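Local coordinates for cellulose binding protein (Clavibacter michiganensis, PDB 4JJO) that is the expansin part of a longer cellulase-type protein, probably binding polysaccharide and loosening cell walls, while the whole protein probably hydrolyses beta-1,4-glucosidic links in cellulose, at residues 1-13 and 89-101. Residues are numbered along the deposited sequence; the frame is centred on the assembly and turned at random.
Sequences MTTHGRATHYSLG and DFNAGIIPISYVT
With CG of Tyr99 set between its backbone N and carbonyl carbon (chi1 60°), the phenol lies alongside the side chain of Thr3, whose CG2 stands anti to its own N, and points the same way. Thr3 CB rests on one face of the ring, 3.8 Å from the centroid, and CG2 reaches on toward the hydroxyl end; Tyr99 OH itself is hydrogen-bonded to Glu41. Beneath these side chains the strands run antiparallel, and Thr3–Tyr99, Gly5–Ile97 and Ala7–Ile95 are the hydrogen-bonded pairs. The bond from Gly5 N to Ile97 O is nearly straight (3.0 Å), whereas Ile97 N meets Gly5 O from above its carbonyl plane. This pairing of the first strand with strand 95-101 joins the two ends of the six-stranded sheet, as expected for the double-psi beta-barrel domain of expansins. Ala7 CB packs against Ile97 CG2 at 3.9 Å on the same face as Tyr99. Across the sheet, Ser98 CB sits 3.6 Å from His4 ND1, and Ile94 CD1 lies against the extended chain of Arg6, 3.6 Å from its CD. Past Ala7 direct pairing gives way to water: one molecule accepts from His9 N and donates to Gly93 O. The His9 ring forms an offset stack with Phe90, centroids 4.7 Å apart and planes at 27°, while Phe84 meets His9 edge-to-face.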
ATOM      1  N   MET A   1      10.753  -0.752  16.010  1.00 36.59           N
ATOM      2  CA  MET A   1      11.144  -2.177  16.184  1.00 35.53           C
ATOM      3  C   MET A   1      11.960  -2.635  14.985  1.00 31.42           C
ATOM      4  O   MET A   1      11.461  -2.664  13.859  1.00 29.98           O
ATOM      5  CB  MET A   1       9.895  -3.044  16.345  1.00 38.42           C
ATOM      6  CG  MET A   1      10.176  -4.535  16.381  1.00 38.29           C
ATOM      7  SD  MET A   1      10.232  -5.273  14.737  1.00 70.13           S
ATOM      8  CE  MET A   1      11.421  -6.584  15.004  1.00 42.88           C
ATOM      9  N   THR A   2      13.216  -2.993  15.232  1.00 29.56           N
ATOM     10  CA  THR A   2      14.137  -3.326  14.154  1.00 26.48           C
ATOM     11  C   THR A   2      14.179  -4.820  13.882  1.00 25.36           C
ATOM     12  O   THR A   2      14.380  -5.625  14.792  1.00 26.65           O
ATOM     13  CB  THR A   2      15.565  -2.853  14.469  1.00 26.06           C
ATOM     14  OG1 THR A   2      15.565  -1.437  14.686  1.00 26.84           O
ATOM     15  CG2 THR A   2      16.502  -3.187  13.321  1.00 24.41           C
ATOM     16  N   THR A   3      13.998  -5.180  12.615  1.00 23.44           N
ATOM     17  CA  THR A   3      14.089  -6.564  12.186  1.00 23.49           C
ATOM     18  C   THR A   3      15.439  -6.801  11.532  1.00 22.28           C
ATOM     19  O   THR A   3      15.868  -6.028  10.676  1.00 20.67           O
ATOM     20  CB  THR A   3      12.994  -6.916  11.170  1.00 23.44           C
ATOM     21  OG1 THR A   3      11.709  -6.838  11.800  1.00 26.20           O
ATOM     22  CG2 THR A   3      13.202  -8.321  10.630  1.00 23.86           C
ATOM     23  N   HIS A   4      16.108  -7.869  11.946  1.00 23.60           N
ATOM     24  CA  HIS A   4      17.373  -8.255  11.343  1.00 22.91           C
ATOM     25  C   HIS A   4      17.182  -9.492  10.485  1.00 23.25           C
ATOM     26  O   HIS A   4      16.573 -10.473  10.912  1.00 26.36           O
ATOM     27  CB  HIS A   4      18.425  -8.513  12.418  1.00 24.81           C
ATOM     28  CG  HIS A   4      18.812  -7.287  13.184  1.00 25.99           C
ATOM     29  ND1 HIS A   4      19.847  -6.466  12.797  1.00 25.06           N
ATOM     30  CD2 HIS A   4      18.297  -6.740  14.312  1.00 28.26           C
ATOM     31  CE1 HIS A   4      19.958  -5.463  13.654  1.00 26.84           C
ATOM     32  NE2 HIS A   4      19.028  -5.608  14.581  1.00 28.31           N
ATOM     33  N   GLY A   5      17.701  -9.432   9.266  1.00 20.23           N
ATOM     34  CA  GLY A   5      17.536 -10.518   8.324  1.00 19.99           C
ATOM     35  C   GLY A   5      18.374 -10.332   7.080  1.00 18.31           C
ATOM     36  O   GLY A   5      19.540  -9.945   7.153  1.00 17.94           O
ATOM     37  N   ARG A   6      17.767 -10.591   5.928  1.00 18.57           N
ATOM     38  CA  ARG A   6      18.499 -10.626   4.670  1.00 18.58           C
ATOM     39  C   ARG A   6      17.628 -10.156   3.518  1.00 17.24           C
ATOM     40  O   ARG A   6      16.404 -10.112   3.631  1.00 17.30           O
ATOM     41  CB  ARG A   6      18.969 -12.054   4.403  1.00 21.12           C
ATOM     42  CG  ARG A   6      17.834 -13.071   4.382  1.00 25.49           C
ATOM     43  CD  ARG A   6      18.344 -14.497   4.537  1.00 29.48           C
ATOM     44  NE  ARG A   6      17.285 -15.479   4.336  1.00 33.94           N
ATOM     45  CZ  ARG A   6      16.618 -16.089   5.312  1.00 38.04           C
ATOM     46  NH1 ARG A   6      16.889 -15.837   6.587  1.00 39.37           N
ATOM     47  NH2 ARG A   6      15.672 -16.966   5.009  1.00 40.81           N
ATOM     48  N   ALA A   7      18.265  -9.799   2.409  1.00 16.02           N
ATOM     49  CA  ALA A   7      17.531  -9.423   1.208  1.00 15.93           C
ATOM     50  C   ALA A   7      18.087 -10.115  -0.025  1.00 16.02           C
ATOM     51  O   ALA A   7      19.299 -10.256  -0.181  1.00 15.69           O
ATOM     52  CB  ALA A   7      17.562  -7.916   1.014  1.00 15.33           C
ATOM     53  N   THR A   8      17.177 -10.565  -0.882  1.00 16.89           N
ATOM     54  CA  THR A   8      17.507 -10.966  -2.241  1.00 17.77           C
ATOM     55  C   THR A   8      16.833  -9.938  -3.142  1.00 18.02           C
ATOM     56  O   THR A   8      16.279  -8.958  -2.645  1.00 16.60           O
ATOM     57  CB  THR A   8      16.998 -12.385  -2.561  1.00 19.89           C
ATOM     58  OG1 THR A   8      15.631 -12.511  -2.153  1.00 21.20           O
ATOM     59  CG2 THR A   8      17.838 -13.434  -1.835  1.00 20.44           C
ATOM     60  N   HIS A   9      16.875 -10.136  -4.454  1.00 18.47           N
ATOM     61  CA  HIS A   9      16.235  -9.177  -5.350  1.00 18.55           C
ATOM     62  C   HIS A   9      15.364  -9.822  -6.419  1.00 19.45           C
ATOM     63  O   HIS A   9      15.574 -10.974  -6.799  1.00 20.33           O
ATOM     64  CB  HIS A   9      17.280  -8.272  -6.007  1.00 19.39           C
ATOM     65  CG  HIS A   9      18.347  -9.013  -6.750  1.00 22.10           C
ATOM     66  ND1 HIS A   9      18.166  -9.499  -8.029  1.00 24.56           N
ATOM     67  CD2 HIS A   9      19.613  -9.338  -6.400  1.00 22.99           C
ATOM     68  CE1 HIS A   9      19.273 -10.094  -8.430  1.00 25.46           C
ATOM     69  NE2 HIS A   9      20.168 -10.011  -7.463  1.00 24.83           N
ATOM     70  N   TYR A  10      14.383  -9.057  -6.889  1.00 19.48           N
ATOM     71  CA  TYR A  10      13.511  -9.476  -7.976  1.00 20.51           C
ATOM     72  C   TYR A  10      13.040  -8.232  -8.718  1.00 21.38           C
ATOM     73  O   TYR A  10      13.424  -7.113  -8.370  1.00 20.60           O
ATOM     74  CB  TYR A  10      12.315 -10.265  -7.439  1.00 21.65           C
ATOM     75  CG  TYR A  10      11.141  -9.409  -7.020  1.00 21.75           C
ATOM     76  CD1 TYR A  10       9.915  -9.524  -7.658  1.00 23.54           C
ATOM     77  CD2 TYR A  10      11.260  -8.490  -5.989  1.00 21.15           C
ATOM     78  CE1 TYR A  10       8.838  -8.751  -7.279  1.00 24.88           C
ATOM     79  CE2 TYR A  10      10.191  -7.709  -5.606  1.00 21.40           C
ATOM     80  CZ  TYR A  10       8.982  -7.845  -6.254  1.00 23.50           C
ATOM     81  OH  TYR A  10       7.908  -7.075  -5.877  1.00 25.28           O
ATOM     82  N   SER A  11      12.220  -8.417  -9.745  1.00 21.71           N
ATOM     83  CA  SER A  11      11.725  -7.282 -10.513  1.00 22.82           C
ATOM     84  C   SER A  11      10.284  -7.467 -10.967  1.00 23.34           C
ATOM     85  O   SER A  11       9.901  -8.537 -11.437  1.00 24.60           O
ATOM     86  CB  SER A  11      12.609  -7.044 -11.738  1.00 24.91           C
ATOM     87  OG  SER A  11      12.381  -5.753 -12.275  1.00 25.93           O
ATOM     88  N   LEU A  12       9.492  -6.410 -10.816  1.00 23.10           N
ATOM     89  CA  LEU A  12       8.163  -6.348 -11.409  1.00 23.80           C
ATOM     90  C   LEU A  12       8.264  -5.808 -12.831  1.00 26.03           C
ATOM     91  O   LEU A  12       7.271  -5.749 -13.559  1.00 26.42           O
ATOM     92  CB  LEU A  12       7.255  -5.442 -10.577  1.00 22.99           C
ATOM     93  CG  LEU A  12       6.867  -5.975  -9.199  1.00 23.10           C
ATOM     94  CD1 LEU A  12       6.060  -4.937  -8.441  1.00 22.43           C
ATOM     95  CD2 LEU A  12       6.086  -7.270  -9.338  1.00 23.37           C
ATOM     96  N   GLY A  13       9.475  -5.416 -13.217  1.00 26.86           N
ATOM     97  CA  GLY A  13       9.721  -4.830 -14.519  1.00 28.77           C
ATOM     98  C   GLY A  13       8.984  -3.521 -14.712  1.00 29.47           C
ATOM     99  O   GLY A  13       8.796  -2.751 -13.769  1.00 28.39           O
ATOM    100  N   ASP A  89      26.373  -4.907  -3.708  1.00 15.96           N
ATOM    101  CA  ASP A  89      26.796  -5.274  -5.051  1.00 19.30           C
ATOM    102  C   ASP A  89      25.710  -6.130  -5.685  1.00 21.65           C
ATOM    103  O   ASP A  89      25.219  -7.078  -5.074  1.00 19.55           O
ATOM    104  CB  ASP A  89      28.117  -6.042  -5.011  1.00 19.00           C
ATOM    105  CG  ASP A  89      28.768  -6.157  -6.379  1.00 23.92           C
ATOM    106  OD1 ASP A  89      29.703  -5.378  -6.660  1.00 25.22           O
ATOM    107  OD2 ASP A  89      28.343  -7.023  -7.175  1.00 27.40           O
ATOM    108  N   PHE A  90      25.335  -5.790  -6.913  1.00 26.52           N
ATOM    109  CA  PHE A  90      24.261  -6.494  -7.605  1.00 30.18           C
ATOM    110  C   PHE A  90      24.533  -7.992  -7.743  1.00 30.35           C
ATOM    111  O   PHE A  90      23.604  -8.798  -7.687  1.00 31.31           O
ATOM    112  CB  PHE A  90      24.030  -5.873  -8.986  1.00 37.33           C
ATOM    113  CG  PHE A  90      22.800  -6.381  -9.675  1.00 42.77           C
ATOM    114  CD1 PHE A  90      21.558  -6.273  -9.068  1.00 42.73           C
ATOM    115  CD2 PHE A  90      22.880  -6.957 -10.934  1.00 49.03           C
ATOM    116  CE1 PHE A  90      20.419  -6.735  -9.700  1.00 47.85           C
ATOM    117  CE2 PHE A  90      21.745  -7.421 -11.572  1.00 54.09           C
ATOM    118  CZ  PHE A  90      20.513  -7.310 -10.953  1.00 53.56           C
ATOM    119  N   ASN A  91      25.797  -8.370  -7.918  1.00 29.64           N
ATOM    120  CA  ASN A  91      26.140  -9.781  -8.089  1.00 31.34           C
ATOM    121  C   ASN A  91      26.374 -10.505  -6.765  1.00 27.53           C
ATOM    122  O   ASN A  91      26.856 -11.637  -6.748  1.00 28.56           O
ATOM    123  CB  ASN A  91      27.374  -9.936  -8.978  1.00 35.57           C
ATOM    124  CG  ASN A  91      27.201 -11.023 -10.029  1.00 41.03           C
ATOM    125  OD1 ASN A  91      26.298 -11.858  -9.937  1.00 40.80           O
ATOM    126  ND2 ASN A  91      28.071 -11.022 -11.028  1.00 46.45           N
ATOM    127  N   ALA A  92      26.031  -9.848  -5.662  1.00 24.04           N
ATOM    128  CA  ALA A  92      26.172 -10.445  -4.341  1.00 22.88           C
ATOM    129  C   ALA A  92      25.178 -11.585  -4.152  1.00 25.40           C
ATOM    130  O   ALA A  92      25.480 -12.569  -3.475  1.00 27.72           O
ATOM    131  CB  ALA A  92      25.976  -9.393  -3.261  1.00 21.28           C
ATOM    132  N   GLY A  93      23.996 -11.450  -4.746  1.00 30.26           N
ATOM    133  CA  GLY A  93      22.958 -12.457  -4.619  1.00 29.45           C
ATOM    134  C   GLY A  93      22.104 -12.220  -3.390  1.00 25.87           C
ATOM    135  O   GLY A  93      20.889 -12.040  -3.482  1.00 24.76           O
ATOM    136  N   ILE A  94      22.748 -12.213  -2.230  1.00 24.32           N
ATOM    137  CA  ILE A  94      22.052 -12.009  -0.972  1.00 22.55           C
ATOM    138  C   ILE A  94      22.901 -11.146  -0.050  1.00 19.97           C
ATOM    139  O   ILE A  94      24.124 -11.279  -0.018  1.00 20.31           O
ATOM    140  CB  ILE A  94      21.750 -13.354  -0.292  1.00 25.74           C
ATOM    141  CG1 ILE A  94      20.943 -13.137   0.985  1.00 26.19           C
ATOM    142  CG2 ILE A  94      23.034 -14.084   0.027  1.00 27.48           C
ATOM    143  CD1 ILE A  94      20.392 -14.402   1.563  1.00 29.42           C
ATOM    144  N   ILE A  95      22.248 -10.253   0.688  1.00 18.18           N
ATOM    145  CA  ILE A  95      22.945  -9.359   1.606  1.00 17.23           C
ATOM    146  C   ILE A  95      22.252  -9.323   2.956  1.00 15.47           C
ATOM    147  O   ILE A  95      21.033  -9.453   3.036  1.00 14.84           O
ATOM    148  CB  ILE A  95      23.007  -7.919   1.062  1.00 17.76           C
ATOM    149  CG1 ILE A  95      21.608  -7.448   0.658  1.00 17.03           C
ATOM    150  CG2 ILE A  95      23.962  -7.847  -0.111  1.00 20.07           C
ATOM    151  CD1 ILE A  95      21.526  -5.977   0.319  1.00 17.16           C
ATOM    152  N   PRO A  96      23.033  -9.141   4.029  1.00 16.07           N
ATOM    153  CA  PRO A  96      22.427  -8.962   5.349  1.00 16.39           C
ATOM    154  C   PRO A  96      21.865  -7.556   5.483  1.00 15.73           C
ATOM    155  O   PRO A  96      22.471  -6.600   4.991  1.00 16.04           O
ATOM    156  CB  PRO A  96      23.600  -9.176   6.306  1.00 18.12           C
ATOM    157  CG  PRO A  96      24.798  -8.800   5.530  1.00 18.51           C
ATOM    158  CD  PRO A  96      24.503  -9.060   4.076  1.00 17.92           C
ATOM    159  N   ILE A  97      20.717  -7.435   6.136  1.00 15.93           N
ATOM    160  CA  ILE A  97      20.058  -6.149   6.289  1.00 15.58           C
ATOM    161  C   ILE A  97      19.423  -6.035   7.665  1.00 16.94           C
ATOM    162  O   ILE A  97      19.265  -7.029   8.379  1.00 18.57           O
ATOM    163  CB  ILE A  97      18.937  -5.959   5.244  1.00 15.18           C
ATOM    164  CG1 ILE A  97      17.880  -7.051   5.402  1.00 15.28           C
ATOM    165  CG2 ILE A  97      19.500  -5.981   3.832  1.00 15.62           C
ATOM    166  CD1 ILE A  97      16.571  -6.742   4.722  1.00 16.47           C
ATOM    167  N   SER A  98      19.079  -4.808   8.038  1.00 17.44           N
ATOM    168  CA  SER A  98      18.175  -4.563   9.148  1.00 19.39           C
ATOM    169  C   SER A  98      17.129  -3.577   8.643  1.00 19.65           C
ATOM    170  O   SER A  98      17.420  -2.761   7.768  1.00 18.96           O
ATOM    171  CB  SER A  98      18.921  -3.987  10.349  1.00 21.71           C
ATOM    172  OG  SER A  98      19.284  -2.638  10.117  1.00 23.02           O
ATOM    173  N   TYR A  99      15.910  -3.649   9.162  1.00 14.37           N
ATOM    174  CA  TYR A  99      14.885  -2.718   8.706  1.00 14.18           C
ATOM    175  C   TYR A  99      13.812  -2.390   9.731  1.00 15.25           C
ATOM    176  O   TYR A  99      13.574  -3.132  10.684  1.00 15.69           O
ATOM    177  CB  TYR A  99      14.229  -3.202   7.405  1.00 14.20           C
ATOM    178  CG  TYR A  99      13.540  -4.548   7.480  1.00 14.77           C
ATOM    179  CD1 TYR A  99      12.175  -4.635   7.708  1.00 16.50           C
ATOM    180  CD2 TYR A  99      14.249  -5.729   7.294  1.00 15.16           C
ATOM    181  CE1 TYR A  99      11.535  -5.859   7.761  1.00 17.90           C
ATOM    182  CE2 TYR A  99      13.617  -6.960   7.345  1.00 16.09           C
ATOM    183  CZ  TYR A  99      12.258  -7.017   7.579  1.00 18.02           C
ATOM    184  OH  TYR A  99      11.623  -8.237   7.633  1.00 19.92           O
ATOM    185  N   VAL A 100      13.182  -1.244   9.511  1.00 16.19           N
ATOM    186  CA  VAL A 100      12.068  -0.784  10.323  1.00 17.39           C
ATOM    187  C   VAL A 100      10.957  -0.317   9.403  1.00 17.06           C
ATOM    188  O   VAL A 100      11.210   0.091   8.269  1.00 16.12           O
ATOM    189  CB  VAL A 100      12.465   0.406  11.218  1.00 19.35           C
ATOM    190  CG1 VAL A 100      13.431  -0.031  12.302  1.00 20.53           C
ATOM    191  CG2 VAL A 100      13.058   1.528  10.376  1.00 19.20           C
ATOM    192  N   THR A 101       9.725  -0.382   9.890  1.00 17.78           N
ATOM    193  CA  THR A 101       8.610   0.252   9.207  1.00 18.38           C
ATOM    194  C   THR A 101       8.608   1.733   9.554  1.00 19.48           C
ATOM    195  O   THR A 101       8.722   2.109  10.720  1.00 21.88           O
ATOM    196  CB  THR A 101       7.267  -0.373   9.609  1.00 19.98           C
ATOM    197  OG1 THR A 101       7.197  -1.717   9.118  1.00 19.45           O
ATOM    198  CG2 THR A 101       6.110   0.428   9.034  1.00 20.24           C
TER
HETATM  199  O   HOH W   1      10.998  -4.234  11.468  1.00 18.00           O
HETATM  200  O   HOH W   2       9.408  -1.064  12.678  1.00 23.77           O
HETATM  201  O   HOH W   3      21.600  -7.030  10.295  1.00 34.19           O
HETATM  202  O   HOH W   4      18.891 -12.310  -5.496  1.00 32.33           O